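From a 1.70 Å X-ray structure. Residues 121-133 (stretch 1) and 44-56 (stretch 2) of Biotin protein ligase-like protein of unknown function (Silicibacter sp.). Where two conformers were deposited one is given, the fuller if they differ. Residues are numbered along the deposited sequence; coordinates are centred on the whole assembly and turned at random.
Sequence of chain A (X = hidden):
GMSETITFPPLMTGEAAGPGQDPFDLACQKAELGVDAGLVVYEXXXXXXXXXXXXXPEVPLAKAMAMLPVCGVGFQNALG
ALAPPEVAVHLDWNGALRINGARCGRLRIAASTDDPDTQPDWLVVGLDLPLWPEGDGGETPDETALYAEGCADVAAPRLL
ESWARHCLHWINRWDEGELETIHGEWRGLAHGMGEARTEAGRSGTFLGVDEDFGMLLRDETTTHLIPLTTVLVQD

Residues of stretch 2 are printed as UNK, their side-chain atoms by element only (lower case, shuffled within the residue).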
ATOM      1  N   ASP A 121      -4.677  -7.580  15.353  1.00 20.99           N
ATOM      2  CA  ASP A 121      -3.585  -6.629  15.122  1.00 22.17           C
ATOM      3  C   ASP A 121      -2.964  -6.912  13.776  1.00 22.99           C
ATOM      4  O   ASP A 121      -2.315  -6.059  13.199  1.00 25.14           O
ATOM      5  CB  ASP A 121      -2.505  -6.775  16.176  1.00 22.91           C
ATOM      6  CG  ASP A 121      -2.968  -6.382  17.588  1.00 31.80           C
ATOM      7  OD1 ASP A 121      -3.959  -5.638  17.737  1.00 35.96           O
ATOM      8  OD2 ASP A 121      -2.309  -6.833  18.550  1.00 43.50           O
ATOM      9  N   TRP A 122      -3.108  -8.154  13.315  1.00 19.52           N
ATOM     10  CA  TRP A 122      -2.527  -8.568  12.034  1.00 19.02           C
ATOM     11  C   TRP A 122      -3.172  -9.818  11.519  1.00 18.29           C
ATOM     12  O   TRP A 122      -3.715 -10.614  12.272  1.00 17.73           O
ATOM     13  CB  TRP A 122      -1.016  -8.761  12.124  1.00 19.00           C
ATOM     14  CG  TRP A 122      -0.576  -9.766  13.119  1.00 17.25           C
ATOM     15  CD1 TRP A 122      -0.126  -9.507  14.399  1.00 17.71           C
ATOM     16  CD2 TRP A 122      -0.473 -11.194  12.948  1.00 20.42           C
ATOM     17  NE1 TRP A 122       0.209 -10.662  15.016  1.00 21.02           N
ATOM     18  CE2 TRP A 122       0.012 -11.716  14.162  1.00 20.04           C
ATOM     19  CE3 TRP A 122      -0.778 -12.080  11.910  1.00 17.63           C
ATOM     20  CZ2 TRP A 122       0.213 -13.065  14.354  1.00 22.09           C
ATOM     21  CZ3 TRP A 122      -0.557 -13.429  12.099  1.00 18.66           C
ATOM     22  CH2 TRP A 122      -0.078 -13.907  13.321  1.00 21.68           C
ATOM     23  N   LEU A 123      -3.030 -10.006  10.205  1.00 19.85           N
ATOM     24  CA  LEU A 123      -3.432 -11.200   9.529  1.00 18.66           C
ATOM     25  C   LEU A 123      -2.399 -11.491   8.436  1.00 16.90           C
ATOM     26  O   LEU A 123      -1.885 -10.572   7.826  1.00 16.48           O
ATOM     27  CB  LEU A 123      -4.806 -10.962   8.930  1.00 23.25           C
ATOM     28  CG  LEU A 123      -5.588 -12.166   8.448  1.00 30.33           C
ATOM     29  CD1 LEU A 123      -7.087 -12.043   8.804  1.00 33.76           C
ATOM     30  CD2 LEU A 123      -5.382 -12.374   6.939  1.00 38.11           C
ATOM     31  N   VAL A 124      -2.085 -12.755   8.225  1.00 17.38           N
ATOM     32  CA  VAL A 124      -1.144 -13.152   7.163  1.00 14.97           C
ATOM     33  C   VAL A 124      -1.800 -14.188   6.288  1.00 15.76           C
ATOM     34  O   VAL A 124      -2.424 -15.119   6.801  1.00 18.44           O
ATOM     35  CB  VAL A 124       0.160 -13.763   7.753  1.00 16.44           C
ATOM     36  CG1 VAL A 124       1.020 -14.430   6.679  1.00 17.70           C
ATOM     37  CG2 VAL A 124       0.948 -12.687   8.524  1.00 13.02           C
ATOM     38  N   VAL A 125      -1.685 -14.002   4.975  1.00 17.17           N
ATOM     39  CA  VAL A 125      -2.097 -15.020   4.001  1.00 15.16           C
ATOM     40  C   VAL A 125      -0.889 -15.564   3.286  1.00 15.80           C
ATOM     41  O   VAL A 125      -0.095 -14.808   2.740  1.00 15.34           O
ATOM     42  CB  VAL A 125      -3.107 -14.448   2.982  1.00 14.45           C
ATOM     43  CG1 VAL A 125      -3.404 -15.477   1.899  1.00 17.16           C
ATOM     44  CG2 VAL A 125      -4.332 -14.037   3.712  1.00 18.88           C
ATOM     45  N   GLY A 126      -0.752 -16.879   3.257  1.00 15.68           N
ATOM     46  CA  GLY A 126       0.399 -17.501   2.633  1.00 19.31           C
ATOM     47  C   GLY A 126       0.003 -18.359   1.462  1.00 18.53           C
ATOM     48  O   GLY A 126      -1.058 -18.996   1.499  1.00 23.08           O
ATOM     49  N   LEU A 127       0.845 -18.348   0.429  1.00 16.10           N
ATOM     50  CA  LEU A 127       0.686 -19.168  -0.741  1.00 14.04           C
ATOM     51  C   LEU A 127       1.813 -20.216  -0.741  1.00 16.84           C
ATOM     52  O   LEU A 127       2.979 -19.879  -0.485  1.00 15.14           O
ATOM     53  CB  LEU A 127       0.783 -18.266  -1.997  1.00 15.99           C
ATOM     54  CG  LEU A 127       0.822 -18.999  -3.334  1.00 17.28           C
ATOM     55  CD1 LEU A 127      -0.498 -19.789  -3.550  1.00 15.66           C
ATOM     56  CD2 LEU A 127       1.111 -18.045  -4.545  1.00 17.13           C
ATOM     57  N   ASP A 128       1.453 -21.487  -0.945  1.00 15.32           N
ATOM     58  CA  ASP A 128       2.435 -22.530  -1.219  1.00 18.09           C
ATOM     59  C   ASP A 128       2.025 -23.189  -2.553  1.00 16.53           C
ATOM     60  O   ASP A 128       0.908 -23.673  -2.689  1.00 22.06           O
ATOM     61  CB  ASP A 128       2.466 -23.555  -0.106  1.00 20.88           C
ATOM     62  CG  ASP A 128       3.180 -23.052   1.160  1.00 33.09           C
ATOM     63  OD1 ASP A 128       2.668 -22.141   1.848  1.00 44.94           O
ATOM     64  OD2 ASP A 128       4.247 -23.615   1.489  1.00 50.74           O
ATOM     65  N   LEU A 129       2.917 -23.168  -3.540  1.00 17.96           N
ATOM     66  CA  LEU A 129       2.584 -23.693  -4.833  1.00 16.51           C
ATOM     67  C   LEU A 129       3.722 -24.564  -5.344  1.00 17.37           C
ATOM     68  O   LEU A 129       4.850 -24.065  -5.567  1.00 17.00           O
ATOM     69  CB  LEU A 129       2.287 -22.544  -5.819  1.00 16.61           C
ATOM     70  CG  LEU A 129       1.831 -22.857  -7.240  1.00 15.79           C
ATOM     71  CD1 LEU A 129       0.379 -23.381  -7.218  1.00 20.46           C
ATOM     72  CD2 LEU A 129       1.922 -21.645  -8.218  1.00 18.05           C
ATOM     73  N   PRO A 130       3.439 -25.858  -5.527  1.00 15.51           N
ATOM     74  CA  PRO A 130       4.426 -26.705  -6.176  1.00 18.85           C
ATOM     75  C   PRO A 130       4.567 -26.431  -7.649  1.00 16.23           C
ATOM     76  O   PRO A 130       3.591 -26.288  -8.338  1.00 16.42           O
ATOM     77  CB  PRO A 130       3.879 -28.102  -5.942  1.00 18.81           C
ATOM     78  CG  PRO A 130       2.411 -27.939  -5.822  1.00 21.02           C
ATOM     79  CD  PRO A 130       2.206 -26.604  -5.185  1.00 19.63           C
ATOM     80  N   LEU A 131       5.810 -26.356  -8.122  1.00 16.46           N
ATOM     81  CA  LEU A 131       6.092 -26.044  -9.521  1.00 17.12           C
ATOM     82  C   LEU A 131       6.437 -27.323 -10.270  1.00 17.56           C
ATOM     83  O   LEU A 131       5.922 -27.541 -11.350  1.00 19.90           O
ATOM     84  CB  LEU A 131       7.220 -25.049  -9.603  1.00 20.01           C
ATOM     85  CG  LEU A 131       6.942 -23.697  -8.940  1.00 18.21           C
ATOM     86  CD1 LEU A 131       8.231 -22.827  -9.046  1.00 23.03           C
ATOM     87  CD2 LEU A 131       5.762 -22.969  -9.548  1.00 15.80           C
ATOM     88  N   TRP A 132       7.303 -28.147  -9.698  1.00 15.50           N
ATOM     89  CA  TRP A 132       7.535 -29.515 -10.162  1.00 17.52           C
ATOM     90  C   TRP A 132       7.188 -30.476  -9.030  1.00 20.26           C
ATOM     91  O   TRP A 132       7.267 -30.104  -7.864  1.00 20.64           O
ATOM     92  CB  TRP A 132       9.004 -29.714 -10.480  1.00 19.94           C
ATOM     93  CG  TRP A 132       9.466 -28.887 -11.626  1.00 19.77           C
ATOM     94  CD1 TRP A 132      10.376 -27.888 -11.579  1.00 24.19           C
ATOM     95  CD2 TRP A 132       9.075 -29.010 -13.002  1.00 23.32           C
ATOM     96  NE1 TRP A 132      10.566 -27.383 -12.824  1.00 22.63           N
ATOM     97  CE2 TRP A 132       9.781 -28.054 -13.712  1.00 16.05           C
ATOM     98  CE3 TRP A 132       8.204 -29.854 -13.700  1.00 19.31           C
ATOM     99  CZ2 TRP A 132       9.624 -27.875 -15.100  1.00 20.94           C
ATOM    100  CZ3 TRP A 132       8.043 -29.683 -15.060  1.00 25.56           C
ATOM    101  CH2 TRP A 132       8.755 -28.699 -15.750  1.00 23.60           C
ATOM    102  N   PRO A 133       6.811 -31.708  -9.353  1.00 25.14           N
ATOM    103  CA  PRO A 133       6.419 -32.591  -8.234  1.00 29.28           C
ATOM    104  C   PRO A 133       7.611 -33.006  -7.387  1.00 35.04           C
ATOM    105  O   PRO A 133       8.658 -33.289  -7.927  1.00 37.40           O
ATOM    106  CB  PRO A 133       5.809 -33.814  -8.932  1.00 30.72           C
ATOM    107  CG  PRO A 133       5.615 -33.425 -10.344  1.00 31.61           C
ATOM    108  CD  PRO A 133       6.635 -32.366 -10.652  1.00 25.43           C
ATOM    109  N   UNK A  44      11.629 -18.518  -3.452  1.00 18.23           N
ATOM    110  CA  UNK A  44      11.506 -19.200  -4.730  0.50 18.39           C
ATOM    111  C   UNK A  44      12.587 -20.271  -4.866  1.00 17.90           C
ATOM    112  O   UNK A  44      13.790 -20.006  -4.642  1.00 17.79           O
ATOM    113  c   UNK A  44      10.615 -17.050  -7.887  0.50 22.18           C
ATOM    114  c   UNK A  44      11.632 -18.215  -5.908  0.50 19.01           C
ATOM    115  c   UNK A  44      10.381 -17.520  -6.460  0.50 20.38           C
ATOM    116  c   UNK A  44       9.989 -16.337  -5.578  0.50 25.33           C
ATOM    117  N   UNK A  45      12.162 -21.473  -5.227  1.00 18.01           N
ATOM    118  CA  UNK A  45      13.064 -22.533  -5.659  1.00 18.91           C
ATOM    119  C   UNK A  45      12.685 -22.932  -7.056  1.00 20.63           C
ATOM    120  O   UNK A  45      11.738 -22.412  -7.631  1.00 20.07           O
ATOM    121  N   UNK A  46      13.413 -23.877  -7.630  1.00 20.01           N
ATOM    122  CA  UNK A  46      13.079 -24.367  -8.926  1.00 20.65           C
ATOM    123  C   UNK A  46      11.769 -25.191  -8.866  1.00 17.95           C
ATOM    124  O   UNK A  46      11.064 -25.252  -9.849  1.00 21.95           O
ATOM    125  c   UNK A  46      15.493 -24.360  -9.578  1.00 20.52           C
ATOM    126  c   UNK A  46      14.232 -25.213  -9.498  1.00 25.12           C
ATOM    127  o   UNK A  46      14.511 -26.299  -8.618  1.00 26.39           O
ATOM    128  N   UNK A  47      11.488 -25.800  -7.708  1.00 18.83           N
ATOM    129  CA  UNK A  47      10.367 -26.743  -7.583  1.00 21.35           C
ATOM    130  C   UNK A  47       9.147 -26.215  -6.817  1.00 21.01           C
ATOM    131  O   UNK A  47       8.103 -26.872  -6.787  1.00 18.22           O
ATOM    132  o   UNK A  47      12.120 -28.429  -8.824  1.00 36.09           O
ATOM    133  o   UNK A  47      12.176 -29.857  -7.129  1.00 33.59           O
ATOM    134  c   UNK A  47      11.762 -28.834  -7.689  1.00 29.86           C
ATOM    135  c   UNK A  47      10.833 -28.004  -6.863  1.00 22.39           C
ATOM    136  N   UNK A  48       9.283 -25.063  -6.184  1.00 21.16           N
ATOM    137  CA  UNK A  48       8.209 -24.552  -5.330  1.00 21.45           C
ATOM    138  C   UNK A  48       8.273 -23.038  -5.259  1.00 20.28           C
ATOM    139  O   UNK A  48       9.346 -22.429  -5.379  1.00 19.79           O
ATOM    140  c   UNK A  48       8.252 -25.160  -3.908  1.00 21.03           C
ATOM    141  c   UNK A  48       9.626 -24.946  -3.297  1.00 26.54           C
ATOM    142  c   UNK A  48       7.130 -24.570  -2.979  1.00 23.93           C
ATOM    143  N   UNK A  49       7.092 -22.445  -5.133  1.00 16.29           N
ATOM    144  CA  UNK A  49       6.955 -21.006  -4.853  0.50 17.91           C
ATOM    145  C   UNK A  49       6.243 -20.819  -3.521  1.00 19.83           C
ATOM    146  O   UNK A  49       5.178 -21.373  -3.316  1.00 15.25           O
ATOM    147  c   UNK A  49       7.004 -17.902  -5.605  0.50 14.59           C
ATOM    148  c   UNK A  49       6.182 -20.275  -5.971  0.50 19.16           C
ATOM    149  c   UNK A  49       4.897 -18.285  -6.912  0.50 18.80           C
ATOM    150  c   UNK A  49       5.759 -18.800  -5.765  0.50 20.69           C
ATOM    151  N   UNK A  50       6.829 -20.044  -2.611  1.00 16.83           N
ATOM    152  CA  UNK A  50       6.130 -19.711  -1.368  1.00 20.39           C
ATOM    153  C   UNK A  50       6.132 -18.221  -1.217  1.00 16.68           C
ATOM    154  O   UNK A  50       7.108 -17.569  -1.615  1.00 16.54           O
ATOM    155  c   UNK A  50       7.318 -22.586   0.940  1.00 26.56           C
ATOM    156  n   UNK A  50       9.486 -23.358   2.616  1.00 30.54           N
ATOM    157  n   UNK A  50      10.897 -23.268   0.824  1.00 25.53           N
ATOM    158  c   UNK A  50       6.736 -20.399  -0.141  1.00 19.47           C
ATOM    159  c   UNK A  50       9.684 -23.131   1.325  1.00 33.67           C
ATOM    160  n   UNK A  50       8.690 -22.761   0.526  1.00 29.14           N
ATOM    161  c   UNK A  50       6.536 -21.910  -0.175  1.00 21.53           C
ATOM    162  N   UNK A  51       5.040 -17.684  -0.677  1.00 13.83           N
ATOM    163  CA  UNK A  51       4.960 -16.288  -0.401  1.00 14.62           C
ATOM    164  C   UNK A  51       3.938 -16.028   0.655  1.00 15.27           C
ATOM    165  O   UNK A  51       3.083 -16.879   0.952  1.00 15.31           O
ATOM    166  c   UNK A  51       4.690 -15.491  -1.700  1.00 13.73           C
ATOM    167  N   UNK A  52       4.049 -14.889   1.305  1.00 12.46           N
ATOM    168  CA  UNK A  52       3.087 -14.561   2.392  1.00 14.29           C
ATOM    169  C   UNK A  52       2.961 -13.047   2.442  1.00 14.84           C
ATOM    170  O   UNK A  52       3.948 -12.349   2.303  1.00 17.51           O
ATOM    171  c   UNK A  52       3.500 -15.159   3.767  1.00 13.42           C
ATOM    172  N   UNK A  53       1.723 -12.597   2.656  1.00 15.76           N
ATOM    173  CA  UNK A  53       1.348 -11.174   2.764  0.70 17.59           C
ATOM    174  C   UNK A  53       0.891 -10.850   4.172  1.00 16.49           C
ATOM    175  O   UNK A  53       0.031 -11.572   4.732  1.00 15.56           O
ATOM    176  c   UNK A  53       0.026 -11.457   0.516  0.70 19.15           C
ATOM    177  c   UNK A  53       1.195 -10.998  -0.350  0.70 17.91           C
ATOM    178  c   UNK A  53      -1.306 -10.993  -0.049  0.70 23.43           C
ATOM    179  c   UNK A  53       0.139 -10.859   1.900  0.70 15.56           C
ATOM    180  N   UNK A  54       1.425  -9.750   4.722  1.00 16.97           N
ATOM    181  CA  UNK A  54       0.969  -9.209   6.015  1.00 17.38           C
ATOM    182  C   UNK A  54      -0.085  -8.135   5.722  1.00 17.72           C
ATOM    183  O   UNK A  54       0.159  -7.205   4.918  1.00 20.54           O
ATOM    184  c   UNK A  54       2.114  -8.588   6.842  1.00 16.85           C
ATOM    185  c   UNK A  54       3.192  -9.674   7.179  1.00 15.60           C
ATOM    186  c   UNK A  54       1.560  -7.882   8.098  1.00 20.29           C
ATOM    187  N   UNK A  55      -1.238  -8.314   6.362  1.00 19.73           N
ATOM    188  CA  UNK A  55      -2.400  -7.438   6.255  1.00 17.42           C
ATOM    189  C   UNK A  55      -2.861  -6.986   7.653  1.00 20.75           C
ATOM    190  O   UNK A  55      -2.544  -7.612   8.677  1.00 22.57           O
ATOM    191  c   UNK A  55      -3.532  -8.202   5.579  1.00 17.35           C
ATOM    192  c   UNK A  55      -4.273  -9.714   3.684  1.00 29.46           C
ATOM    193  c   UNK A  55      -3.154  -8.840   4.252  1.00 21.78           C
ATOM    194  c   UNK A  55      -2.806  -7.722   3.281  1.00 22.84           C
ATOM    195  N   UNK A  56      -3.611  -5.893   7.683  1.00 23.85           N
ATOM    196  CA  UNK A  56      -4.218  -5.407   8.920  1.00 25.52           C
ATOM    197  C   UNK A  56      -5.578  -4.743   8.686  1.00 25.66           C
ATOM    198  O   UNK A  56      -5.722  -3.540   8.871  1.00 29.00           O
ATOM    199  c   UNK A  56      -3.259  -4.449   9.627  1.00 26.59           C
TER
HETATM  200  O   HOH W   1       7.425 -29.068  -5.219  1.00 29.06           O

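Position 44 carries four side-chain carbons, forked at the second; no side-chain atom comes within 6 Å of stretch 1. That fork defines a leucine, Leu44. Position 45 has no side-chain atom and is glycine; the Gly45 O lies 3.8 Å from Leu131 CD1. Position 46 has a CB bearing one oxygen and one carbon, the pattern of threonine. It meets stretch 1 through its backbone, the Thr46 O approaching Trp132 CD1 at 3.2 Å.

Position 47 shows two carbons, the second carrying two oxygens. A CB bearing a carbon with two terminal atoms could be aspartate or asparagine; both terminal atoms are oxygen, so it is a carboxylate and this is Asp47. Its OD1 sits at the edge of the Trp132 ring, near its plane, 3.3 Å from CD1, and also accepts a hydrogen bond from Thr46 OG1 at 3.2 Å. The Asp47 O accepts two hydrogen bonds, from Leu131 N at 2.7 Å and from Trp132 N at 3.3 Å, and a water bridges it to Trp132 O, donating to each at 2.8 Å.

Position 48 has three carbons branched at CB: valine. The CA of Val48 makes a CA-H...O contact with Leu129 O at 3.4 Å. Position 49 again has four carbons forked at the second, so it is leucine. Leu49 N donates to Leu129 O at 2.8 Å, and Leu129 N returns a bond to Leu49 O at 2.9 Å.

Position 50 runs through three carbons and a nitrogen to a carbon bearing two more nitrogens, a guanidinium: arginine. The closest approach of Arg50 to Asp128 is through the aliphatic chain, CD to OD2 at 3.3 Å; the nearest guanidinium nitrogen, Arg50 NE, is 4.6 Å from Asp128 OD2, too far for a hydrogen bond.

Positions 51 and 52 each hold a single carbon and are alanines. Ala51 exchanges hydrogen bonds with Leu127, its N to Leu127 O at 3.0 Å and Leu127 N to its O at 2.7 Å. Ala52 faces Gly126 with CA atoms 4.0 Å apart, the tightest pairing in the register, and its CB meets Val124 CG1 at 3.9 Å.

Position 53, four carbons forked at the second, is leucine; Leu53 N donates to Val125 O at 2.9 Å. Position 54, three carbons branched at CB, is valine, and Val54 CG2 packs on Val124 CG2 at 4.0 Å. Position 55 repeats the leucine fork; Leu55 CD1 lies 4.3 Å from both Leu123 CD2 and Val125 CG2. Position 56 has one carbon: Ala56, whose CB is 4.0 Å from Asp121 O.

The contact is an antiparallel strand pair, 171° between directions, burying 946 Å². Paired hydrogen bonds recur at every second residue, while side chains alternate between two faces. Leu123, Val125, Leu127 and Leu129 share one with Leu49, Ala51, Leu53 and Leu55, all buried; the other runs from buried Val124 and Val54 to the partly exposed Asp128 and Arg50.

Stretch 2 (44-56) LGTDVLRAALVLA
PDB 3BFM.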